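Local structure of putative peptide ABC-transport system periplasmic peptide-binding protein (Campylobacter jejuni, 4OEU) at residues R242-N247 against V377-I382; V62-L67 against H117-L122; E42-K47 against K474-G479; P162-K167 against E175-E180. The protein probably serves as the periplasmic solute-binding component of an ABC importer, and is held here with nickel and a free histidine. All coordinates share one frame; numbering follows the deposited sequence.

Contact 1: R242-N247 against V377-I382; sequences RALMFN and VDSFLI. With HIS (histidine), chain D.
Phe380 O takes a short hydrogen bond from Met245 N, 2.7 Å and nearly straight at 170°. The CA of Leu244 also approaches that oxygen. Met245 O receives Phe380 N in return, on a lone pair in the carbonyl plane. Ala243 and Ile382 form the next antiparallel hydrogen-bonded pair. Asn247 lies past the strand end and grips two successive carbonyls: its N reaches Asp378 O, and ND2 lies 2.9 Å from Val377 O. That amide N-H comes from above the Val377 carbonyl plane. With CG anti to the backbone N (chi1 172°), Met245 runs over the same face as Phe380 and Ile382. Its CE lies 3.7 Å from Phe380 CB, and its CB 4.0 Å from Ile382 CG2. On the other face Leu244 CD1 meets Leu381 CD1 at 4.1 Å. Ile382 CG1 is 3.3 Å from OXT of the bound histidine, a van der Waals contact; Arg344 and Gly383 hydrogen-bond the ligand. The pair is thus antiparallel core sheet whose Phe380 and Ile382 face borders the ligand pocket.

Contact 2: V62-L67 against H117-L122; sequences VYDIFL and HVKITL
The His117 ring carries Phe66 CE1 over the centre of one face, and the Asp64 carboxylate sits at its edge. The two side chains, Phe66 and His117, run alongside each other. Their ring planes, inclined by 35°, meet obliquely with centroids 4.5 Å apart. Phe66 CE1 comes to 3.6 Å from His117 CE1. His117 NE2 donates to Asp64 OD1 at 3.0 Å. It meets that oxygen on the anti side, out of the carboxylate plane. Lys119 NZ takes the syn lone pair of the same Asp64 OD1, also at 3.0 Å, in a salt bridge. A weak bond joins Lys119 NZ to Asp64 OD2. Two donors therefore grip OD1, which should favour a charged carboxylate. Lys119 has CG trans to the main-chain nitrogen, and the chain then bends at chi3 (-76°) and chi4, which brings NZ alongside the carboxylate. Val62 CG1 packs beside this ammonium group.

The other face is apolar. Tyr63 CE2 touches Leu122 CD1 at 3.8 Å, and Ile65 CG1 meets Ile120 CD1 at 3.9 Å. Tyr63 with Ile120 and Ile65 with Val118 are antiparallel hydrogen-bonded pairs. The two strands lie inside a five-stranded antiparallel sheet, between strands 46-56 and 107-112. Helix 81-92 packs against the apolar face through Val118 and Ile120, and Phe129 meets the Tyr63 ring edge-to-face.

Contact 3: E42-K47 against K474-G479; sequences ENMSLK and KTRTLG
Met44 starts with CG anti to the carbonyl carbon (chi1 -54°) and bends at both later torsions, which curls its thioether onto Arg476. Arg476 has CG between its backbone N and carbonyl carbon (chi1 82°), then runs straight to NE. The two chains cross at about a right angle. Met44 SD lies 3.5 Å from Arg476 CD and 3.6 Å from Arg476 NE. Met44 CE sits over the centre of one guanidinium face. Met44 CG also packs on Thr477 CB at 4.0 Å. The backbone of Glu42 closes on the same arginine, with its O 3.3 Å from Arg476 CB. One water ties the segments together. It donates to Glu42 O at 3.1 Å and accepts from Thr477 N at 3.2 Å. Glu42 OE1 also touches Lys474 CD. Glu42 OE1 is 4.3 Å from Lys474 NZ, too far for a salt bridge.

Arg476 NH2 bonds to Asp41 O, and Trp487 makes a cation-pi contact with the arginine. The Arg476 side chain is about 7 Å from the bound magnesium ion. This surface contact joins the turn between strands 38-40 and 46-56 to the loop after strand 454-467, beside strand 231-236.

Contact 4: P162-K167 against E175-E180; sequences PYKFVK and EFKANE
A classic beta bulge marks this hairpin: Val166 and Lys167 both face Glu175. Val166 N donates to Glu175 O at 3.0 Å, and Glu175 N returns to Lys167 O at 2.9 Å. A salt bridge joins Lys167 NZ to Glu175 OE1, but the modelled 2.5 Å between them is doubtful as a length. Beyond the bulge, Lys164 and Lys177 make a regular antiparallel hydrogen-bonded pair. Asn179 N then closes the far end on Pro162 O, from above the carbonyl plane.

Phe165 and Phe176 share one face of the sheet, with Phe176 CE1 at the edge of the Phe165 ring. Lys164 and Lys177 lie on the other. Phe176 CB packs on Tyr163 CB at 3.9 Å. Tyr163 and Ala178 diverge, though Tyr163 CE1 and Ala178 CB touch at 4.1 Å. Val166 points toward the partner strand, and its CG2 leans on Lys177 CG at 3.7 Å. Lys164 CD passes Glu180 OE1 at 3.6 Å.

Outer residues fix this layer. Tyr163 OH bonds to Thr189 O, and Asn179 ND2 to Gly161 O. Strand 191-196 continues the sheet next to strand 173-178, while helix 30-33 packs on Phe176. The Glu175 chain is extended beyond CG (chi2 -176°), and its OE2 forms a salt bridge with Arg191 NH2.

In the fold
Contact 1 is the buried one, contacts 2 and 4 are partly buried, and contact 3 lies at the surface. Contacts 1, 2 and 4 pair antiparallel strands in three different sheets. Contact 3 joins loops by a thioether-arginine contact and a water. Contacts 2 and 3 reach the same sheet, since strands 46-56 and 62-67 are neighbours in it. Charged pairs appear across contacts 2 and 4, whereas contact 1 relies mostly on backbone bonds and apolar side chains, plus one asparagine amide. Along the chain, the loop closed by contact 3 encloses the other three. Contact 1 touches the bound histidine, and the Ile382 side chain is about 7 Å from nickel; contacts 3 and 4 each come within about 7 Å of magnesium.

Contact 1: R242-N247 against V377-I382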
loop_
_atom_site.group_PDB
_atom_site.type_symbol
_atom_site.label_atom_id
_atom_site.label_comp_id
_atom_site.label_asym_id
_atom_site.label_seq_id
_atom_site.Cartn_x
_atom_site.Cartn_y
_atom_site.Cartn_z
ATOM N N ARG A 242 -7.756 -7.935 1.268
ATOM C CA ARG A 242 -7.455 -8.534 2.562
ATOM C C ARG A 242 -7.167 -10.008 2.335
ATOM O O ARG A 242 -7.704 -10.622 1.409
ATOM C CB ARG A 242 -8.612 -8.353 3.558
ATOM C CG ARG A 242 -8.891 -6.909 3.937
ATOM C CD ARG A 242 -7.839 -6.374 4.911
ATOM N NE ARG A 242 -7.883 -4.918 4.992
ATOM C CZ ARG A 242 -7.301 -4.119 4.100
ATOM N NH1 ARG A 242 -6.630 -4.645 3.084
ATOM N NH2 ARG A 242 -7.374 -2.801 4.226
ATOM N N ALA A 243 -6.306 -10.565 3.176
ATOM C CA ALA A 243 -5.911 -11.956 3.045
ATOM C C ALA A 243 -5.372 -12.476 4.367
ATOM O O ALA A 243 -5.132 -11.705 5.300
ATOM C CB ALA A 243 -4.864 -12.115 1.940
ATOM N N LEU A 244 -5.207 -13.791 4.453
ATOM C CA LEU A 244 -4.513 -14.398 5.578
ATOM C C LEU A 244 -3.070 -14.685 5.192
ATOM O O LEU A 244 -2.815 -15.481 4.290
ATOM C CB LEU A 244 -5.203 -15.690 6.031
ATOM C CG LEU A 244 -4.489 -16.373 7.200
ATOM C CD1 LEU A 244 -4.575 -15.500 8.451
ATOM C CD2 LEU A 244 -5.072 -17.752 7.480
ATOM N N MET A 245 -2.131 -14.038 5.875
ATOM C CA MET A 245 -0.717 -14.272 5.620
ATOM C C MET A 245 -0.245 -15.504 6.369
ATOM O O MET A 245 -0.279 -15.539 7.598
ATOM C CB MET A 245 0.121 -13.061 6.049
ATOM C CG MET A 245 1.631 -13.293 5.990
ATOM S SD MET A 245 2.558 -12.300 7.199
ATOM C CE MET A 245 2.489 -13.396 8.618
ATOM N N PHE A 246 0.195 -16.519 5.638
ATOM C CA PHE A 246 0.830 -17.658 6.282
ATOM C C PHE A 246 2.245 -17.280 6.687
ATOM O O PHE A 246 2.957 -16.644 5.919
ATOM C CB PHE A 246 0.860 -18.873 5.352
ATOM C CG PHE A 246 -0.493 -19.385 4.971
ATOM C CD1 PHE A 246 -1.384 -19.812 5.945
ATOM C CD2 PHE A 246 -0.871 -19.467 3.637
ATOM C CE1 PHE A 246 -2.633 -20.298 5.597
ATOM C CE2 PHE A 246 -2.120 -19.965 3.280
ATOM C CZ PHE A 246 -2.997 -20.376 4.262
ATOM N N ASN A 247 2.655 -17.661 7.893
ATOM C CA ASN A 247 4.067 -17.599 8.248
ATOM C C ASN A 247 4.676 -18.949 7.944
ATOM O O ASN A 247 4.341 -19.935 8.587
ATOM C CB ASN A 247 4.265 -17.235 9.724
ATOM C CG ASN A 247 5.722 -16.962 10.081
ATOM O OD1 ASN A 247 6.640 -17.484 9.447
ATOM N ND2 ASN A 247 5.937 -16.160 11.119
ATOM N N VAL A 377 4.307 -13.919 14.002
ATOM C CA VAL A 377 3.127 -14.665 14.447
ATOM C C VAL A 377 2.824 -15.773 13.448
ATOM O O VAL A 377 3.319 -15.730 12.318
ATOM C CB VAL A 377 1.902 -13.746 14.614
ATOM C CG1 VAL A 377 2.206 -12.621 15.598
ATOM C CG2 VAL A 377 1.466 -13.189 13.277
ATOM N N ASP A 378 2.032 -16.767 13.861
ATOM C CA ASP A 378 1.757 -17.924 13.012
ATOM C C ASP A 378 1.088 -17.512 11.712
ATOM O O ASP A 378 1.472 -17.958 10.638
ATOM C CB ASP A 378 0.867 -18.944 13.731
ATOM C CG ASP A 378 1.562 -19.615 14.901
ATOM O OD1 ASP A 378 2.810 -19.730 14.885
ATOM O OD2 ASP A 378 0.846 -20.025 15.838
ATOM N N SER A 379 0.073 -16.663 11.819
ATOM C CA SER A 379 -0.648 -16.184 10.645
ATOM C C SER A 379 -1.221 -14.820 10.981
ATOM O O SER A 379 -1.415 -14.495 12.149
ATOM C CB SER A 379 -1.742 -17.172 10.221
ATOM O OG SER A 379 -2.819 -17.161 11.134
ATOM N N PHE A 380 -1.496 -14.026 9.954
ATOM C CA PHE A 380 -1.825 -12.616 10.151
ATOM C C PHE A 380 -2.821 -12.144 9.118
ATOM O O PHE A 380 -2.682 -12.423 7.923
ATOM C CB PHE A 380 -0.537 -11.779 10.090
ATOM C CG PHE A 380 -0.744 -10.285 10.164
ATOM C CD1 PHE A 380 -1.165 -9.676 11.340
ATOM C CD2 PHE A 380 -0.438 -9.481 9.073
ATOM C CE1 PHE A 380 -1.322 -8.293 11.413
ATOM C CE2 PHE A 380 -0.588 -8.098 9.139
ATOM C CZ PHE A 380 -1.034 -7.506 10.309
ATOM N N LEU A 381 -3.861 -11.465 9.574
ATOM C CA LEU A 381 -4.811 -10.928 8.624
ATOM C C LEU A 381 -4.249 -9.656 7.986
ATOM O O LEU A 381 -4.338 -8.552 8.543
ATOM C CB LEU A 381 -6.147 -10.664 9.281
ATOM C CG LEU A 381 -7.188 -10.937 8.205
ATOM C CD1 LEU A 381 -7.326 -12.438 7.934
ATOM C CD2 LEU A 381 -8.464 -10.377 8.650
ATOM N N ILE A 382 -3.690 -9.837 6.796
ATOM C CA ILE A 382 -2.864 -8.845 6.146
ATOM C C ILE A 382 -3.644 -8.129 5.052
ATOM O O ILE A 382 -4.764 -8.535 4.703
ATOM C CB ILE A 382 -1.606 -9.502 5.543
ATOM C CG1 ILE A 382 -0.468 -8.487 5.376
ATOM C CG2 ILE A 382 -1.942 -10.187 4.231
ATOM C CD1 ILE A 382 0.892 -9.131 5.248
HETATM N N HIS D . 0.294 -3.391 4.957
HETATM C CA HIS D . 0.146 -4.552 5.830
HETATM C C HIS D . -1.305 -4.722 6.254
HETATM O O HIS D . -2.096 -3.800 6.084
HETATM C CB HIS D . 1.021 -4.401 7.074
HETATM C CG HIS D . 0.599 -3.290 7.981
HETATM N ND1 HIS D . 0.028 -2.116 7.510
HETATM C CD2 HIS D . 0.654 -3.151 9.327
HETATM C CE1 HIS D . -0.236 -1.318 8.523
HETATM N NE2 HIS D . 0.130 -1.924 9.643
HETATM O OXT HIS D . -1.708 -5.745 6.817
#

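Contact 2: V62-L67 against H117-L122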
loop_
_atom_site.group_PDB
_atom_site.type_symbol
_atom_site.label_atom_id
_atom_site.label_comp_id
_atom_site.label_asym_id
_atom_site.label_seq_id
_atom_site.Cartn_x
_atom_site.Cartn_y
_atom_site.Cartn_z
ATOM N N VAL A 62 17.439 4.537 -21.554
ATOM C CA VAL A 62 17.805 5.939 -21.389
ATOM C C VAL A 62 16.572 6.820 -21.256
ATOM O O VAL A 62 15.704 6.836 -22.128
ATOM C CB VAL A 62 18.667 6.444 -22.573
ATOM C CG1 VAL A 62 18.848 7.952 -22.501
ATOM C CG2 VAL A 62 20.011 5.743 -22.588
ATOM N N TYR A 63 16.507 7.545 -20.144
ATOM C CA TYR A 63 15.428 8.489 -19.888
ATOM C C TYR A 63 15.939 9.922 -19.934
ATOM O O TYR A 63 16.821 10.301 -19.161
ATOM C CB TYR A 63 14.779 8.216 -18.527
ATOM C CG TYR A 63 13.885 6.996 -18.475
ATOM C CD1 TYR A 63 12.502 7.127 -18.397
ATOM C CD2 TYR A 63 14.420 5.717 -18.480
ATOM C CE1 TYR A 63 11.680 6.018 -18.341
ATOM C CE2 TYR A 63 13.605 4.603 -18.426
ATOM C CZ TYR A 63 12.239 4.760 -18.357
ATOM O OH TYR A 63 11.435 3.640 -18.293
ATOM N N ASP A 64 15.400 10.711 -20.855
ATOM C CA ASP A 64 15.657 12.142 -20.868
ATOM C C ASP A 64 14.476 12.857 -20.227
ATOM O O ASP A 64 13.342 12.752 -20.697
ATOM C CB ASP A 64 15.902 12.649 -22.288
ATOM C CG ASP A 64 17.279 12.280 -22.803
ATOM O OD1 ASP A 64 18.265 12.913 -22.367
ATOM O OD2 ASP A 64 17.378 11.356 -23.634
ATOM N N ILE A 65 14.748 13.563 -19.134
ATOM C CA ILE A 65 13.700 14.215 -18.373
ATOM C C ILE A 65 13.885 15.729 -18.402
ATOM O O ILE A 65 14.958 16.240 -18.075
ATOM C CB ILE A 65 13.693 13.750 -16.902
ATOM C CG1 ILE A 65 13.715 12.216 -16.797
ATOM C CG2 ILE A 65 12.512 14.349 -16.166
ATOM C CD1 ILE A 65 12.429 11.535 -17.216
ATOM N N PHE A 66 12.836 16.440 -18.801
ATOM C CA PHE A 66 12.880 17.901 -18.886
ATOM C C PHE A 66 12.059 18.515 -17.758
ATOM O O PHE A 66 10.895 18.154 -17.559
ATOM C CB PHE A 66 12.373 18.374 -20.246
ATOM C CG PHE A 66 13.081 17.736 -21.402
ATOM C CD1 PHE A 66 14.298 18.235 -21.841
ATOM C CD2 PHE A 66 12.548 16.621 -22.035
ATOM C CE1 PHE A 66 14.966 17.647 -22.903
ATOM C CE2 PHE A 66 13.209 16.028 -23.098
ATOM C CZ PHE A 66 14.421 16.542 -23.531
ATOM N N LEU A 67 12.681 19.412 -16.998
ATOM C CA LEU A 67 12.061 19.922 -15.780
ATOM C C LEU A 67 11.417 21.280 -15.980
ATOM O O LEU A 67 11.847 22.062 -16.819
ATOM C CB LEU A 67 13.097 20.010 -14.661
ATOM C CG LEU A 67 13.902 18.737 -14.404
ATOM C CD1 LEU A 67 14.963 18.980 -13.349
ATOM C CD2 LEU A 67 12.983 17.603 -13.974
ATOM N N HIS A 117 17.446 19.780 -17.452
ATOM C CA HIS A 117 17.532 18.561 -18.252
ATOM C C HIS A 117 18.404 17.526 -17.558
ATOM O O HIS A 117 19.599 17.746 -17.349
ATOM C CB HIS A 117 18.082 18.882 -19.655
ATOM C CG HIS A 117 18.050 17.728 -20.613
ATOM N ND1 HIS A 117 18.547 17.816 -21.897
ATOM C CD2 HIS A 117 17.586 16.462 -20.478
ATOM C CE1 HIS A 117 18.389 16.658 -22.511
ATOM N NE2 HIS A 117 17.809 15.817 -21.672
ATOM N N VAL A 118 17.796 16.394 -17.211
ATOM C CA VAL A 118 18.500 15.294 -16.574
ATOM C C VAL A 118 18.412 14.041 -17.444
ATOM O O VAL A 118 17.352 13.734 -17.990
ATOM C CB VAL A 118 17.922 15.006 -15.172
ATOM C CG1 VAL A 118 18.277 13.606 -14.709
ATOM C CG2 VAL A 118 18.403 16.049 -14.175
ATOM N N LYS A 119 19.525 13.323 -17.578
ATOM C CA LYS A 119 19.539 12.076 -18.339
ATOM C C LYS A 119 19.785 10.873 -17.435
ATOM O O LYS A 119 20.828 10.765 -16.790
ATOM C CB LYS A 119 20.602 12.117 -19.439
ATOM C CG LYS A 119 20.626 10.858 -20.297
ATOM C CD LYS A 119 21.865 10.784 -21.180
ATOM C CE LYS A 119 21.768 11.726 -22.366
ATOM N NZ LYS A 119 20.653 11.331 -23.272
ATOM N N ILE A 120 18.816 9.969 -17.397
ATOM C CA ILE A 120 18.915 8.784 -16.559
ATOM C C ILE A 120 19.167 7.543 -17.407
ATOM O O ILE A 120 18.415 7.256 -18.349
ATOM C CB ILE A 120 17.636 8.584 -15.732
ATOM C CG1 ILE A 120 17.287 9.868 -14.973
ATOM C CG2 ILE A 120 17.796 7.416 -14.763
ATOM C CD1 ILE A 120 15.859 9.901 -14.453
ATOM N N THR A 121 20.228 6.811 -17.075
ATOM C CA THR A 121 20.558 5.586 -17.792
ATOM C C THR A 121 20.404 4.357 -16.886
ATOM O O THR A 121 20.801 4.376 -15.718
ATOM C CB THR A 121 21.989 5.643 -18.356
ATOM O OG1 THR A 121 22.164 6.866 -19.082
ATOM C CG2 THR A 121 22.244 4.477 -19.288
ATOM N N LEU A 122 19.855 3.281 -17.447
ATOM C CA LEU A 122 19.542 2.087 -16.679
ATOM C C LEU A 122 20.425 0.920 -17.111
ATOM O O LEU A 122 20.836 0.850 -18.273
ATOM C CB LEU A 122 18.075 1.702 -16.879
ATOM C CG LEU A 122 16.980 2.693 -16.477
ATOM C CD1 LEU A 122 15.613 2.024 -16.540
ATOM C CD2 LEU A 122 17.244 3.278 -15.109
#

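Contact 3: E42-K47 against K474-G479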
loop_
_atom_site.group_PDB
_atom_site.type_symbol
_atom_site.label_atom_id
_atom_site.label_comp_id
_atom_site.label_asym_id
_atom_site.label_seq_id
_atom_site.Cartn_x
_atom_site.Cartn_y
_atom_site.Cartn_z
ATOM N N GLU A 42 -7.297 11.754 -12.169
ATOM C CA GLU A 42 -8.499 11.083 -11.688
ATOM C C GLU A 42 -8.699 9.694 -12.298
ATOM O O GLU A 42 -9.444 8.877 -11.757
ATOM C CB GLU A 42 -9.717 11.960 -11.979
ATOM C CG GLU A 42 -9.962 12.184 -13.466
ATOM C CD GLU A 42 -11.001 13.250 -13.737
ATOM O OE1 GLU A 42 -11.797 13.559 -12.826
ATOM O OE2 GLU A 42 -11.027 13.778 -14.869
ATOM N N ASN A 43 -8.033 9.434 -13.421
ATOM C CA ASN A 43 -8.164 8.155 -14.115
ATOM C C ASN A 43 -6.940 7.262 -13.951
ATOM O O ASN A 43 -6.813 6.239 -14.628
ATOM C CB ASN A 43 -8.439 8.389 -15.602
ATOM C CG ASN A 43 -9.688 9.222 -15.839
ATOM O OD1 ASN A 43 -10.805 8.771 -15.575
ATOM N ND2 ASN A 43 -9.506 10.441 -16.337
ATOM N N MET A 44 -6.053 7.667 -13.044
ATOM C CA MET A 44 -4.779 6.997 -12.780
ATOM C C MET A 44 -3.848 7.029 -13.988
ATOM O O MET A 44 -2.962 6.183 -14.124
ATOM C CB MET A 44 -4.999 5.546 -12.339
ATOM C CG MET A 44 -5.934 5.385 -11.149
ATOM S SD MET A 44 -5.363 6.334 -9.727
ATOM C CE MET A 44 -3.700 5.712 -9.552
ATOM N N SER A 45 -4.022 8.032 -14.842
ATOM C CA SER A 45 -3.150 8.192 -15.996
ATOM C C SER A 45 -1.913 8.994 -15.622
ATOM O O SER A 45 -1.991 9.969 -14.876
ATOM C CB SER A 45 -3.887 8.875 -17.147
ATOM O OG SER A 45 -4.909 8.039 -17.657
ATOM N N LEU A 46 -0.774 8.578 -16.159
ATOM C CA LEU A 46 0.488 9.266 -15.936
ATOM C C LEU A 46 0.435 10.705 -16.455
ATOM O O LEU A 46 0.094 10.947 -17.611
ATOM C CB LEU A 46 1.620 8.506 -16.626
ATOM C CG LEU A 46 3.043 8.785 -16.154
ATOM C CD1 LEU A 46 3.255 8.271 -14.741
ATOM C CD2 LEU A 46 4.033 8.165 -17.121
ATOM N N LYS A 47 0.743 11.656 -15.581
ATOM C CA LYS A 47 0.764 13.070 -15.940
ATOM C C LYS A 47 2.075 13.716 -15.506
ATOM O O LYS A 47 2.709 13.268 -14.551
ATOM C CB LYS A 47 -0.416 13.808 -15.298
ATOM C CG LYS A 47 -1.776 13.508 -15.905
ATOM C CD LYS A 47 -1.917 14.135 -17.281
ATOM C CE LYS A 47 -3.326 13.951 -17.830
ATOM N NZ LYS A 47 -4.363 14.580 -16.958
ATOM N N LYS A 474 -12.451 14.833 -5.747
ATOM C CA LYS A 474 -12.547 13.857 -6.835
ATOM C C LYS A 474 -12.148 12.451 -6.383
ATOM O O LYS A 474 -11.154 12.271 -5.678
ATOM C CB LYS A 474 -11.675 14.271 -8.026
ATOM C CG LYS A 474 -12.107 15.544 -8.735
ATOM C CD LYS A 474 -11.344 15.695 -10.049
ATOM C CE LYS A 474 -11.194 17.150 -10.460
ATOM N NZ LYS A 474 -10.198 17.298 -11.563
ATOM N N THR A 475 -12.927 11.457 -6.800
ATOM C CA THR A 475 -12.617 10.063 -6.498
ATOM C C THR A 475 -11.705 9.459 -7.559
ATOM O O THR A 475 -11.616 9.969 -8.677
ATOM C CB THR A 475 -13.894 9.205 -6.396
ATOM O OG1 THR A 475 -14.577 9.213 -7.659
ATOM C CG2 THR A 475 -14.820 9.753 -5.323
ATOM N N ARG A 476 -11.027 8.375 -7.194
ATOM C CA ARG A 476 -10.242 7.583 -8.130
ATOM C C ARG A 476 -9.907 6.258 -7.469
ATOM O O ARG A 476 -10.206 6.060 -6.294
ATOM C CB ARG A 476 -8.965 8.319 -8.567
ATOM C CG ARG A 476 -7.797 8.228 -7.590
ATOM C CD ARG A 476 -6.654 9.127 -8.037
ATOM N NE ARG A 476 -5.443 8.923 -7.243
ATOM C CZ ARG A 476 -4.270 9.487 -7.511
ATOM N NH1 ARG A 476 -3.226 9.244 -6.733
ATOM N NH2 ARG A 476 -4.139 10.290 -8.556
ATOM N N THR A 477 -9.294 5.353 -8.221
ATOM C CA THR A 477 -8.911 4.057 -7.684
ATOM C C THR A 477 -7.916 4.227 -6.541
ATOM O O THR A 477 -6.812 4.737 -6.735
ATOM C CB THR A 477 -8.295 3.162 -8.772
ATOM O OG1 THR A 477 -9.220 3.027 -9.859
ATOM C CG2 THR A 477 -7.968 1.791 -8.206
ATOM N N LEU A 478 -8.319 3.804 -5.347
ATOM C CA LEU A 478 -7.489 3.983 -4.163
ATOM C C LEU A 478 -6.494 2.841 -4.016
ATOM O O LEU A 478 -6.641 1.795 -4.649
ATOM C CB LEU A 478 -8.364 4.088 -2.907
ATOM C CG LEU A 478 -9.409 5.209 -2.878
ATOM C CD1 LEU A 478 -10.119 5.276 -1.531
ATOM C CD2 LEU A 478 -8.762 6.543 -3.198
ATOM N N GLY A 479 -5.463 3.065 -3.204
ATOM C CA GLY A 479 -4.513 2.024 -2.867
ATOM C C GLY A 479 -4.803 1.414 -1.504
ATOM O O GLY A 479 -5.877 1.618 -0.925
HETATM O O HOH W 1 -9.226 5.802 -11.362
#

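Contact 4: P162-K167 against E175-E180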
loop_
_atom_site.group_PDB
_atom_site.type_symbol
_atom_site.label_atom_id
_atom_site.label_comp_id
_atom_site.label_asym_id
_atom_site.label_seq_id
_atom_site.Cartn_x
_atom_site.Cartn_y
_atom_site.Cartn_z
ATOM N N PRO A 162 1.949 20.861 -2.666
ATOM C CA PRO A 162 0.899 21.857 -2.431
ATOM C C PRO A 162 0.835 22.367 -0.990
ATOM O O PRO A 162 0.273 23.434 -0.761
ATOM C CB PRO A 162 -0.385 21.095 -2.772
ATOM C CG PRO A 162 -0.035 19.657 -2.553
ATOM C CD PRO A 162 1.382 19.548 -3.019
ATOM N N TYR A 163 1.399 21.634 -0.036
ATOM C CA TYR A 163 1.288 22.053 1.360
ATOM C C TYR A 163 2.621 22.088 2.098
ATOM O O TYR A 163 3.474 21.222 1.921
ATOM C CB TYR A 163 0.296 21.150 2.101
ATOM C CG TYR A 163 -1.134 21.576 1.870
ATOM C CD1 TYR A 163 -1.662 22.665 2.555
ATOM C CD2 TYR A 163 -1.951 20.910 0.963
ATOM C CE1 TYR A 163 -2.963 23.079 2.353
ATOM C CE2 TYR A 163 -3.261 21.320 0.750
ATOM C CZ TYR A 163 -3.759 22.407 1.454
ATOM O OH TYR A 163 -5.052 22.832 1.268
ATOM N N LYS A 164 2.775 23.114 2.932
ATOM C CA LYS A 164 3.999 23.346 3.685
ATOM C C LYS A 164 3.867 22.794 5.100
ATOM O O LYS A 164 2.809 22.907 5.713
ATOM C CB LYS A 164 4.304 24.851 3.736
ATOM C CG LYS A 164 4.551 25.499 2.376
ATOM C CD LYS A 164 4.876 26.984 2.520
ATOM C CE LYS A 164 6.293 27.218 3.013
ATOM N NZ LYS A 164 7.196 27.597 1.889
ATOM N N PHE A 165 4.942 22.216 5.624
ATOM C CA PHE A 165 4.938 21.708 6.992
ATOM C C PHE A 165 4.927 22.858 8.001
ATOM O O PHE A 165 5.738 23.787 7.905
ATOM C CB PHE A 165 6.151 20.805 7.219
ATOM C CG PHE A 165 6.245 20.239 8.611
ATOM C CD1 PHE A 165 5.561 19.081 8.951
ATOM C CD2 PHE A 165 7.037 20.854 9.572
ATOM C CE1 PHE A 165 5.652 18.554 10.232
ATOM C CE2 PHE A 165 7.136 20.332 10.851
ATOM C CZ PHE A 165 6.441 19.179 11.182
ATOM N N VAL A 166 3.986 22.812 8.941
ATOM C CA VAL A 166 3.910 23.812 10.010
ATOM C C VAL A 166 4.417 23.268 11.346
ATOM O O VAL A 166 5.433 23.734 11.866
ATOM C CB VAL A 166 2.474 24.337 10.200
ATOM C CG1 VAL A 166 2.404 25.280 11.400
ATOM C CG2 VAL A 166 2.002 25.037 8.937
ATOM N N LYS A 167 3.701 22.293 11.903
ATOM C CA LYS A 167 4.111 21.681 13.160
ATOM C C LYS A 167 3.514 20.287 13.327
ATOM O O LYS A 167 2.519 19.937 12.683
ATOM C CB LYS A 167 3.732 22.573 14.347
ATOM C CG LYS A 167 2.247 22.682 14.645
ATOM C CD LYS A 167 2.034 23.659 15.802
ATOM C CE LYS A 167 0.659 23.524 16.443
ATOM N NZ LYS A 167 -0.412 24.270 15.725
ATOM N N GLU A 175 0.107 19.533 11.142
ATOM C CA GLU A 175 -0.532 20.719 10.577
ATOM C C GLU A 175 0.235 21.216 9.356
ATOM O O GLU A 175 1.464 21.167 9.324
ATOM C CB GLU A 175 -0.642 21.826 11.632
ATOM C CG GLU A 175 -1.629 22.942 11.277
ATOM C CD GLU A 175 -1.643 24.067 12.309
ATOM O OE1 GLU A 175 -0.896 23.964 13.307
ATOM O OE2 GLU A 175 -2.385 25.059 12.116
ATOM N N PHE A 176 -0.498 21.668 8.344
ATOM C CA PHE A 176 0.115 22.206 7.129
ATOM C C PHE A 176 -0.496 23.547 6.736
ATOM O O PHE A 176 -1.638 23.846 7.089
ATOM C CB PHE A 176 -0.032 21.225 5.955
ATOM C CG PHE A 176 0.478 19.838 6.242
ATOM C CD1 PHE A 176 1.773 19.477 5.906
ATOM C CD2 PHE A 176 -0.348 18.888 6.825
ATOM C CE1 PHE A 176 2.242 18.193 6.155
ATOM C CE2 PHE A 176 0.114 17.605 7.080
ATOM C CZ PHE A 176 1.411 17.257 6.741
ATOM N N LYS A 177 0.269 24.350 6.002
ATOM C CA LYS A 177 -0.273 25.558 5.386
ATOM C C LYS A 177 -0.041 25.550 3.867
ATOM O O LYS A 177 0.921 24.957 3.371
ATOM C CB LYS A 177 0.333 26.815 6.022
ATOM C CG LYS A 177 1.829 26.992 5.805
ATOM C CD LYS A 177 2.303 28.340 6.345
ATOM C CE LYS A 177 3.822 28.404 6.404
ATOM N NZ LYS A 177 4.346 29.777 6.159
ATOM N N ALA A 178 -0.939 26.202 3.137
ATOM C CA ALA A 178 -0.913 26.183 1.680
ATOM C C ALA A 178 0.376 26.767 1.102
ATOM O O ALA A 178 0.818 27.844 1.505
ATOM C CB ALA A 178 -2.115 26.941 1.135
ATOM N N ASN A 179 0.963 26.054 0.144
ATOM C CA ASN A 179 2.154 26.530 -0.547
ATOM C C ASN A 179 1.770 27.645 -1.513
ATOM O O ASN A 179 1.213 27.393 -2.580
ATOM C CB ASN A 179 2.852 25.374 -1.280
ATOM C CG ASN A 179 4.076 25.822 -2.076
ATOM O OD1 ASN A 179 4.585 26.936 -1.906
ATOM N ND2 ASN A 179 4.566 24.937 -2.937
ATOM N N GLU A 180 2.069 28.880 -1.113
ATOM C CA GLU A 180 1.654 30.079 -1.839
ATOM C C GLU A 180 2.247 30.155 -3.241
ATOM O O GLU A 180 1.727 30.859 -4.105
ATOM C CB GLU A 180 2.040 31.337 -1.049
ATOM C CG GLU A 180 3.544 31.544 -0.868
ATOM C CD GLU A 180 4.133 30.767 0.305
ATOM O OE1 GLU A 180 3.464 29.847 0.830
ATOM O OE2 GLU A 180 5.279 31.073 0.696
#